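Local coordinates for odorant binding protein OBP69a (Ceratitis capitata, PDB 6HHE) that probably binds small odorant molecules and may carry them in the insect's olfactory system, at residues F29-A32 with M38-N41; N62-D67 with C97-L102; N68-L73 with P79-L84. All blocks are in the same frame, centred on the assembly; numbering follows the deposited sequence. Where two conformers were deposited one is given.

Contact 1 of 3, residues F29-A32 with M38-N41; sequences FIEA and MPNN
M38 meets A32 through its backbone: A32 CB lies 4.1 Å from M38 CA, where the loop between helix 26-35 and helix 42-55 of this all-helical odorant-binding fold doubles back past the helix it has just left. The CA atoms of A32 and M38, the nearest such pair across the contact, are 4.4 Å apart. The CB of M38 points away from A32, and the thioether chain packs instead on I48 of helix 42-55 and on F101, E105 and I108 of helix 96-110. P39 then turns its ring toward helix 26-35. Its CD sits 4.0 Å from A32 CB and, at its CG, the ring touches E31 CG at 4.1 Å. E31 CG lies anti to the backbone N (chi1 171°) and the chain bends at chi2, its methylene running antiparallel to the P39 ring. No hydrogen bond crosses between the segments; the join is apolar, and L28 and L44 also touch the P39 ring, which therefore bridges helices 26-35 and 42-55. N40 is the centre of an inverse gamma turn and sends its side chain to K45 and F101. N41 takes the N-cap position of helix 42-55, though without a capping bond from its side chain, and its backbone N closes the turn in a weak 2.8 Å hydrogen bond to P39 O.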
loop_
_atom_site.group_PDB
_atom_site.type_symbol
_atom_site.label_atom_id
_atom_site.label_comp_id
_atom_site.label_asym_id
_atom_site.label_seq_id
_atom_site.Cartn_x
_atom_site.Cartn_y
_atom_site.Cartn_z
ATOM N N PHE A 29 -6.922 -6.914 8.831
ATOM C CA PHE A 29 -5.908 -5.978 9.313
ATOM C C PHE A 29 -5.291 -6.458 10.621
ATOM O O PHE A 29 -4.058 -6.412 10.804
ATOM C CB PHE A 29 -6.540 -4.596 9.500
ATOM C CG PHE A 29 -6.953 -3.900 8.206
ATOM C CD1 PHE A 29 -6.096 -3.781 7.120
ATOM C CD2 PHE A 29 -8.221 -3.324 8.114
ATOM C CE1 PHE A 29 -6.520 -3.082 5.936
ATOM C CE2 PHE A 29 -8.630 -2.628 6.954
ATOM C CZ PHE A 29 -7.795 -2.527 5.872
ATOM N N ILE A 30 -6.118 -6.971 11.538
ATOM C CA ILE A 30 -5.589 -7.499 12.795
ATOM C C ILE A 30 -4.650 -8.660 12.520
ATOM O O ILE A 30 -3.563 -8.753 13.107
ATOM C CB ILE A 30 -6.742 -7.911 13.718
ATOM C CG1 ILE A 30 -7.490 -6.670 14.207
ATOM C CG2 ILE A 30 -6.205 -8.739 14.880
ATOM C CD1 ILE A 30 -8.837 -6.995 14.858
ATOM N N GLU A 31 -5.036 -9.554 11.602
ATOM C CA GLU A 31 -4.169 -10.695 11.301
ATOM C C GLU A 31 -2.822 -10.241 10.757
ATOM O O GLU A 31 -1.782 -10.766 11.163
ATOM C CB GLU A 31 -4.846 -11.626 10.306
ATOM C CG GLU A 31 -3.896 -12.693 9.796
ATOM C CD GLU A 31 -3.893 -13.928 10.669
ATOM O OE1 GLU A 31 -4.635 -13.929 11.678
ATOM O OE2 GLU A 31 -3.162 -14.896 10.344
ATOM N N ALA A 32 -2.815 -9.267 9.845
ATOM C CA ALA A 32 -1.547 -8.747 9.319
ATOM C C ALA A 32 -0.691 -8.174 10.426
ATOM O O ALA A 32 0.513 -8.430 10.486
ATOM C CB ALA A 32 -1.849 -7.655 8.284
ATOM N N MET A 38 1.059 -10.357 5.873
ATOM C CA MET A 38 -0.267 -10.015 5.284
ATOM C C MET A 38 -0.961 -11.271 4.778
ATOM O O MET A 38 -0.367 -12.043 3.999
ATOM C CB MET A 38 -0.207 -9.077 4.091
ATOM C CG MET A 38 0.453 -7.756 4.370
ATOM S SD MET A 38 0.101 -6.617 3.028
ATOM C CE MET A 38 1.034 -7.296 1.713
ATOM N N PRO A 39 -2.195 -11.517 5.176
ATOM C CA PRO A 39 -2.879 -12.707 4.672
ATOM C C PRO A 39 -3.221 -12.546 3.195
ATOM O O PRO A 39 -3.550 -11.444 2.701
ATOM C CB PRO A 39 -4.116 -12.801 5.570
ATOM C CG PRO A 39 -4.398 -11.368 5.958
ATOM C CD PRO A 39 -3.005 -10.792 6.170
ATOM N N ASN A 40 -3.143 -13.665 2.464
ATOM C CA ASN A 40 -3.391 -13.673 1.021
ATOM C C ASN A 40 -4.882 -13.715 0.715
ATOM O O ASN A 40 -5.412 -14.689 0.186
ATOM C CB ASN A 40 -2.699 -14.876 0.393
ATOM C CG ASN A 40 -1.281 -14.567 0.015
ATOM O OD1 ASN A 40 -0.394 -14.612 0.850
ATOM N ND2 ASN A 40 -1.063 -14.232 -1.252
ATOM N N ASN A 41 -5.590 -12.691 1.160
ATOM C CA ASN A 41 -7.024 -12.612 0.947
ATOM C C ASN A 41 -7.245 -11.541 -0.097
ATOM O O ASN A 41 -6.659 -10.419 -0.022
ATOM C CB ASN A 41 -7.764 -12.290 2.248
ATOM C CG ASN A 41 -7.729 -13.442 3.254
ATOM O OD1 ASN A 41 -6.846 -13.531 4.122
ATOM N ND2 ASN A 41 -8.721 -14.313 3.154
#

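Contact 2 of 3, residues N62-D67 with C97-L102; sequences NIVHLD and CETAFL
The chi1 of T99, -60°, sets its CG2 opposite its own backbone N and toward the loop at N62 and V64, while OG1 is placed opposite the carbonyl carbon. The methyl does most of the touching: T99 CG2 approaches N62 O at 3.6 Å and reaches V64 CG2 more loosely at 4.4 Å. V64 comes to meet it with CG1 opposite the backbone N (chi1 178°), leaving CG2 as the branch nearest the threonine. N62 adds its CB, 4.2 Å from T99 OG1. No hydrogen bond joins the two segments; T99 OG1 is engaged by its own side of the contact, bonded to the backbone N of G93, just before the helix, and to the backbone O of D95, four residues before the threonine. These two bonds are likely to fix the rotation of the side chain and thereby keep CG2 directed at N62 and V64. The loop is held by other bonds, V64 N to T90 OG1 and I63 N to D59 OD1, and D59 also takes H65 NE2 through OD2. T90 packs against T99 as well, so threonine and loop share a neighbour. Helix 96-110 is itself tied to helix 42-55 by the C97-C46 disulfide, one of three in this insect odorant-binding fold, and by the E98-K45 salt bridge. A100 rests on I48, H49 and L52 of that helix, while V64 also lies against T103 and Y107 further along helix 96-110; the contact thus seats the incoming loop, ahead of helix 69-72, on the start of helix 96-110.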
loop_
_atom_site.group_PDB
_atom_site.type_symbol
_atom_site.label_atom_id
_atom_site.label_comp_id
_atom_site.label_asym_id
_atom_site.label_seq_id
_atom_site.Cartn_x
_atom_site.Cartn_y
_atom_site.Cartn_z
ATOM N N ASN A 62 -1.374 -0.923 -14.370
ATOM C CA ASN A 62 -0.860 -1.610 -13.180
ATOM C C ASN A 62 0.642 -1.400 -12.997
ATOM O O ASN A 62 1.360 -2.302 -12.562
ATOM C CB ASN A 62 -1.173 -3.101 -13.216
ATOM C CG ASN A 62 -2.636 -3.375 -13.307
ATOM O OD1 ASN A 62 -3.453 -2.616 -12.789
ATOM N ND2 ASN A 62 -2.986 -4.463 -13.972
ATOM N N ILE A 63 1.134 -0.208 -13.328
ATOM C CA ILE A 63 2.524 0.154 -13.062
ATOM C C ILE A 63 2.548 1.134 -11.902
ATOM O O ILE A 63 1.742 2.076 -11.849
ATOM C CB ILE A 63 3.222 0.731 -14.302
ATOM C CG1 ILE A 63 3.546 -0.401 -15.272
ATOM C CG2 ILE A 63 4.512 1.402 -13.914
ATOM C CD1 ILE A 63 2.698 -0.399 -16.480
ATOM N N VAL A 64 3.445 0.893 -10.956
ATOM C CA VAL A 64 3.516 1.706 -9.750
ATOM C C VAL A 64 4.466 2.873 -9.965
ATOM O O VAL A 64 5.563 2.696 -10.494
ATOM C CB VAL A 64 3.964 0.826 -8.583
ATOM C CG1 VAL A 64 4.110 1.641 -7.307
ATOM C CG2 VAL A 64 2.971 -0.343 -8.430
ATOM N N HIS A 65 4.072 4.046 -9.485
ATOM C CA HIS A 65 4.879 5.269 -9.616
ATOM C C HIS A 65 5.046 5.913 -8.258
ATOM O O HIS A 65 4.595 7.024 -8.012
ATOM C CB HIS A 65 4.229 6.236 -10.593
ATOM C CG HIS A 65 3.910 5.624 -11.915
ATOM N ND1 HIS A 65 4.885 5.295 -12.833
ATOM C CD2 HIS A 65 2.732 5.262 -12.470
ATOM C CE1 HIS A 65 4.318 4.768 -13.904
ATOM N NE2 HIS A 65 3.013 4.732 -13.708
ATOM N N LEU A 66 5.698 5.197 -7.346
ATOM C CA LEU A 66 5.921 5.746 -6.019
ATOM C C LEU A 66 6.791 6.997 -6.083
ATOM O O LEU A 66 6.708 7.864 -5.203
ATOM C CB LEU A 66 6.559 4.658 -5.159
ATOM C CG LEU A 66 6.527 4.934 -3.669
ATOM C CD1 LEU A 66 5.124 4.700 -3.148
ATOM C CD2 LEU A 66 7.454 4.008 -2.955
ATOM N N ASP A 67 7.640 7.106 -7.108
ATOM C CA ASP A 67 8.487 8.277 -7.216
ATOM C C ASP A 67 7.688 9.568 -7.355
ATOM O O ASP A 67 8.254 10.640 -7.141
ATOM C CB ASP A 67 9.470 8.067 -8.356
ATOM C CG ASP A 67 8.811 7.740 -9.684
ATOM O OD1 ASP A 67 7.777 7.042 -9.769
ATOM O OD2 ASP A 67 9.382 8.156 -10.708
ATOM N N CYS A 97 -4.813 -5.769 -8.250
ATOM C CA CYS A 97 -4.796 -6.107 -6.835
ATOM C C CYS A 97 -3.591 -6.971 -6.513
ATOM O O CYS A 97 -2.933 -6.732 -5.498
ATOM C CB CYS A 97 -6.077 -6.813 -6.368
ATOM S SG CYS A 97 -7.719 -5.924 -6.586
ATOM N N GLU A 98 -3.265 -7.954 -7.365
ATOM C CA GLU A 98 -2.071 -8.773 -7.129
ATOM C C GLU A 98 -0.801 -7.926 -7.194
ATOM O O GLU A 98 0.094 -8.072 -6.350
ATOM C CB GLU A 98 -1.939 -9.907 -8.145
ATOM C CG GLU A 98 -3.146 -10.796 -8.285
ATOM C CD GLU A 98 -3.455 -11.589 -7.040
ATOM O OE1 GLU A 98 -4.609 -12.076 -6.926
ATOM O OE2 GLU A 98 -2.557 -11.746 -6.178
ATOM N N THR A 99 -0.678 -7.043 -8.194
ATOM C CA THR A 99 0.477 -6.145 -8.255
ATOM C C THR A 99 0.583 -5.289 -7.001
ATOM O O THR A 99 1.678 -5.135 -6.441
ATOM C CB THR A 99 0.410 -5.235 -9.477
ATOM O OG1 THR A 99 0.384 -6.048 -10.657
ATOM C CG2 THR A 99 1.617 -4.342 -9.551
ATOM N N ALA A 100 -0.533 -4.699 -6.549
ATOM C CA ALA A 100 -0.454 -3.883 -5.336
ATOM C C ALA A 100 0.052 -4.708 -4.161
ATOM O O ALA A 100 0.882 -4.232 -3.365
ATOM C CB ALA A 100 -1.824 -3.297 -5.000
ATOM N N PHE A 101 -0.429 -5.948 -4.044
ATOM C CA PHE A 101 -0.064 -6.811 -2.922
ATOM C C PHE A 101 1.392 -7.198 -2.981
ATOM O O PHE A 101 2.111 -7.065 -1.972
ATOM C CB PHE A 101 -0.932 -8.064 -2.940
ATOM C CG PHE A 101 -0.787 -8.954 -1.728
ATOM C CD1 PHE A 101 -1.460 -8.652 -0.557
ATOM C CD2 PHE A 101 -0.044 -10.110 -1.803
ATOM C CE1 PHE A 101 -1.404 -9.538 0.552
ATOM C CE2 PHE A 101 0.054 -10.963 -0.699
ATOM C CZ PHE A 101 -0.611 -10.660 0.462
ATOM N N LEU A 102 1.842 -7.694 -4.141
ATOM C CA LEU A 102 3.245 -8.107 -4.286
ATOM C C LEU A 102 4.192 -6.929 -4.080
ATOM O O LEU A 102 5.257 -7.085 -3.458
ATOM C CB LEU A 102 3.452 -8.723 -5.668
ATOM C CG LEU A 102 2.709 -10.036 -5.889
ATOM C CD1 LEU A 102 2.786 -10.347 -7.380
ATOM C CD2 LEU A 102 3.303 -11.137 -5.034
#

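Contact 3 of 3, residues N68-L73 with P79-L84; sequences NLLEIL and PIVEEL
V81 stands at the centre of the contact, its two methyls meeting three leucines of the short, weakly bonded helix 69-72 and its end. V81 CG1 takes L70 CD2 at 3.8 Å and L69 CB at 4.1 Å, while V81 CG2 meets L73 CD1 at 4.0 Å. With chi1 at 170°, the valine puts CG1 opposite its backbone N, and the two branches are thus shared out between L69 with L70 and L73. L70 runs alongside V81 head to tail, and its end lies across the E82 chain, nearly perpendicular to it. There L70 CD2 lies 3.6 Å from E82 CG, a contact to be taken as tentative because the glutamate has a second conformer. Cutting L70 back to an alanine is likely to strip V81 CG1 of its leucine methyl neighbour and to open a gap beside E82 CG. Behind this first shell, L69 also leans on L57, and the L73 N to L69 O bond of 2.7 Å ties the ends of the leucine turn together. V81 sits within a regular helix, whose backbone bonds include E83 N to P79 O and L84 N to I80 O. I80 and E83 of this helix, with N111 and I114, line the site of the bound 2-(2-methoxyethoxy)ethanol. No hydrogen bond or salt bridge crosses between the segments; the contact rests on the close fit of aliphatic carbons, with no polar bond to fix its direction.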
loop_
_atom_site.group_PDB
_atom_site.type_symbol
_atom_site.label_atom_id
_atom_site.label_comp_id
_atom_site.label_asym_id
_atom_site.label_seq_id
_atom_site.Cartn_x
_atom_site.Cartn_y
_atom_site.Cartn_z
ATOM N N ASN A 68 6.385 9.480 -7.631
ATOM C CA ASN A 68 5.539 10.674 -7.680
ATOM C C ASN A 68 5.555 11.405 -6.349
ATOM O O ASN A 68 5.519 12.640 -6.307
ATOM C CB ASN A 68 4.112 10.282 -8.043
ATOM C CG ASN A 68 3.958 9.998 -9.509
ATOM O OD1 ASN A 68 4.915 10.126 -10.272
ATOM N ND2 ASN A 68 2.758 9.593 -9.915
ATOM N N LEU A 69 5.641 10.657 -5.253
ATOM C CA LEU A 69 5.679 11.271 -3.929
ATOM C C LEU A 69 6.861 12.214 -3.753
ATOM O O LEU A 69 6.844 13.036 -2.826
ATOM C CB LEU A 69 5.741 10.179 -2.864
ATOM C CG LEU A 69 4.476 9.303 -2.800
ATOM C CD1 LEU A 69 4.546 8.261 -1.753
ATOM C CD2 LEU A 69 3.299 10.240 -2.556
ATOM N N LEU A 70 7.889 12.099 -4.595
ATOM C CA LEU A 70 9.119 12.875 -4.429
ATOM C C LEU A 70 8.913 14.337 -4.785
ATOM O O LEU A 70 9.524 15.223 -4.177
ATOM C CB LEU A 70 10.232 12.296 -5.299
ATOM C CG LEU A 70 10.754 10.914 -4.923
ATOM C CD1 LEU A 70 11.578 10.393 -6.105
ATOM C CD2 LEU A 70 11.581 10.947 -3.662
ATOM N N GLU A 71 8.090 14.613 -5.790
ATOM C CA GLU A 71 7.780 16.005 -6.092
ATOM C C GLU A 71 6.848 16.606 -5.048
ATOM O O GLU A 71 6.819 17.833 -4.889
ATOM C CB GLU A 71 7.179 16.092 -7.495
ATOM C CG GLU A 71 8.036 15.380 -8.530
ATOM C CD GLU A 71 7.389 15.291 -9.898
ATOM O OE1 GLU A 71 7.282 16.339 -10.573
ATOM O OE2 GLU A 71 6.997 14.169 -10.300
ATOM N N ILE A 72 6.149 15.756 -4.304
ATOM C CA ILE A 72 5.093 16.134 -3.375
ATOM C C ILE A 72 5.606 16.270 -1.944
ATOM O O ILE A 72 5.145 17.123 -1.188
ATOM C CB ILE A 72 3.978 15.065 -3.429
ATOM C CG1 ILE A 72 3.274 15.043 -4.779
ATOM C CG2 ILE A 72 2.995 15.237 -2.303
ATOM C CD1 ILE A 72 2.344 13.846 -4.913
ATOM N N LEU A 73 6.471 15.379 -1.513
ATOM C CA LEU A 73 6.633 15.347 -0.068
ATOM C C LEU A 73 7.776 16.229 0.377
ATOM O O LEU A 73 8.657 16.604 -0.428
ATOM C CB LEU A 73 6.873 13.900 0.411
ATOM C CG LEU A 73 5.690 12.919 0.412
ATOM C CD1 LEU A 73 6.136 11.494 0.725
ATOM C CD2 LEU A 73 4.595 13.335 1.373
ATOM N N PRO A 79 14.645 10.176 1.117
ATOM C CA PRO A 79 15.445 8.947 1.134
ATOM C C PRO A 79 14.585 7.708 1.278
ATOM O O PRO A 79 14.839 6.689 0.630
ATOM C CB PRO A 79 16.360 9.120 2.347
ATOM C CG PRO A 79 16.476 10.596 2.491
ATOM C CD PRO A 79 15.228 11.198 1.992
ATOM N N ILE A 80 13.525 7.799 2.072
ATOM C CA ILE A 80 12.678 6.622 2.281
ATOM C C ILE A 80 11.919 6.266 1.018
ATOM O O ILE A 80 11.849 5.087 0.617
ATOM C CB ILE A 80 11.729 6.891 3.454
ATOM C CG1 ILE A 80 12.488 6.766 4.788
ATOM C CG2 ILE A 80 10.466 5.977 3.410
ATOM C CD1 ILE A 80 11.789 7.598 5.881
ATOM N N VAL A 81 11.331 7.273 0.359
ATOM C CA VAL A 81 10.600 6.999 -0.871
ATOM C C VAL A 81 11.521 6.512 -1.965
ATOM O O VAL A 81 11.197 5.555 -2.678
ATOM C CB VAL A 81 9.832 8.249 -1.296
ATOM C CG1 VAL A 81 9.260 8.066 -2.685
ATOM C CG2 VAL A 81 8.774 8.607 -0.295
ATOM N N GLU A 82 12.679 7.161 -2.132
ATOM C CA GLU A 82 13.611 6.710 -3.162
ATOM C C GLU A 82 14.004 5.264 -2.961
ATOM O O GLU A 82 14.077 4.510 -3.929
ATOM C CB GLU A 82 14.850 7.584 -3.181
ATOM C CG GLU A 82 14.588 8.945 -3.586
ATOM C CD GLU A 82 15.840 9.659 -3.894
ATOM O OE1 GLU A 82 16.957 9.210 -3.574
ATOM O OE2 GLU A 82 15.671 10.698 -4.492
ATOM N N GLU A 83 14.266 4.865 -1.723
ATOM C CA GLU A 83 14.706 3.495 -1.499
ATOM C C GLU A 83 13.602 2.499 -1.834
ATOM O O GLU A 83 13.866 1.448 -2.452
ATOM C CB GLU A 83 15.201 3.334 -0.069
ATOM C CG GLU A 83 15.545 1.898 0.236
ATOM C CD GLU A 83 15.871 1.600 1.672
ATOM O OE1 GLU A 83 15.128 1.983 2.569
ATOM O OE2 GLU A 83 16.911 0.917 1.908
ATOM N N LEU A 84 12.356 2.795 -1.455
ATOM C CA LEU A 84 11.256 1.879 -1.781
ATOM C C LEU A 84 11.023 1.787 -3.275
ATOM O O LEU A 84 10.851 0.684 -3.826
ATOM C CB LEU A 84 9.979 2.320 -1.072
ATOM C CG LEU A 84 9.997 2.201 0.443
ATOM C CD1 LEU A 84 8.835 2.921 1.037
ATOM C CD2 LEU A 84 9.917 0.726 0.849
#

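Along the chain contact 1 closes before contact 2 opens, and contact 3 falls between the two segments of contact 2. Contacts 1 and 3 lie on opposite sides of the chain's centre, their own centres about 26 Å apart, and do not touch; contact 2 lies about 18 Å from the first and about 15 Å from the third, centre to centre. It meets both: F101 of helix 96-110 packs on M38, P39 and N40, while L66 reaches L84 and V81 of helix 78-88. Helix 96-110 and the loop before helix 69-72 therefore connect the 38-41 turn with helix 78-88, which borders the bound glycol ether, within one helical chain.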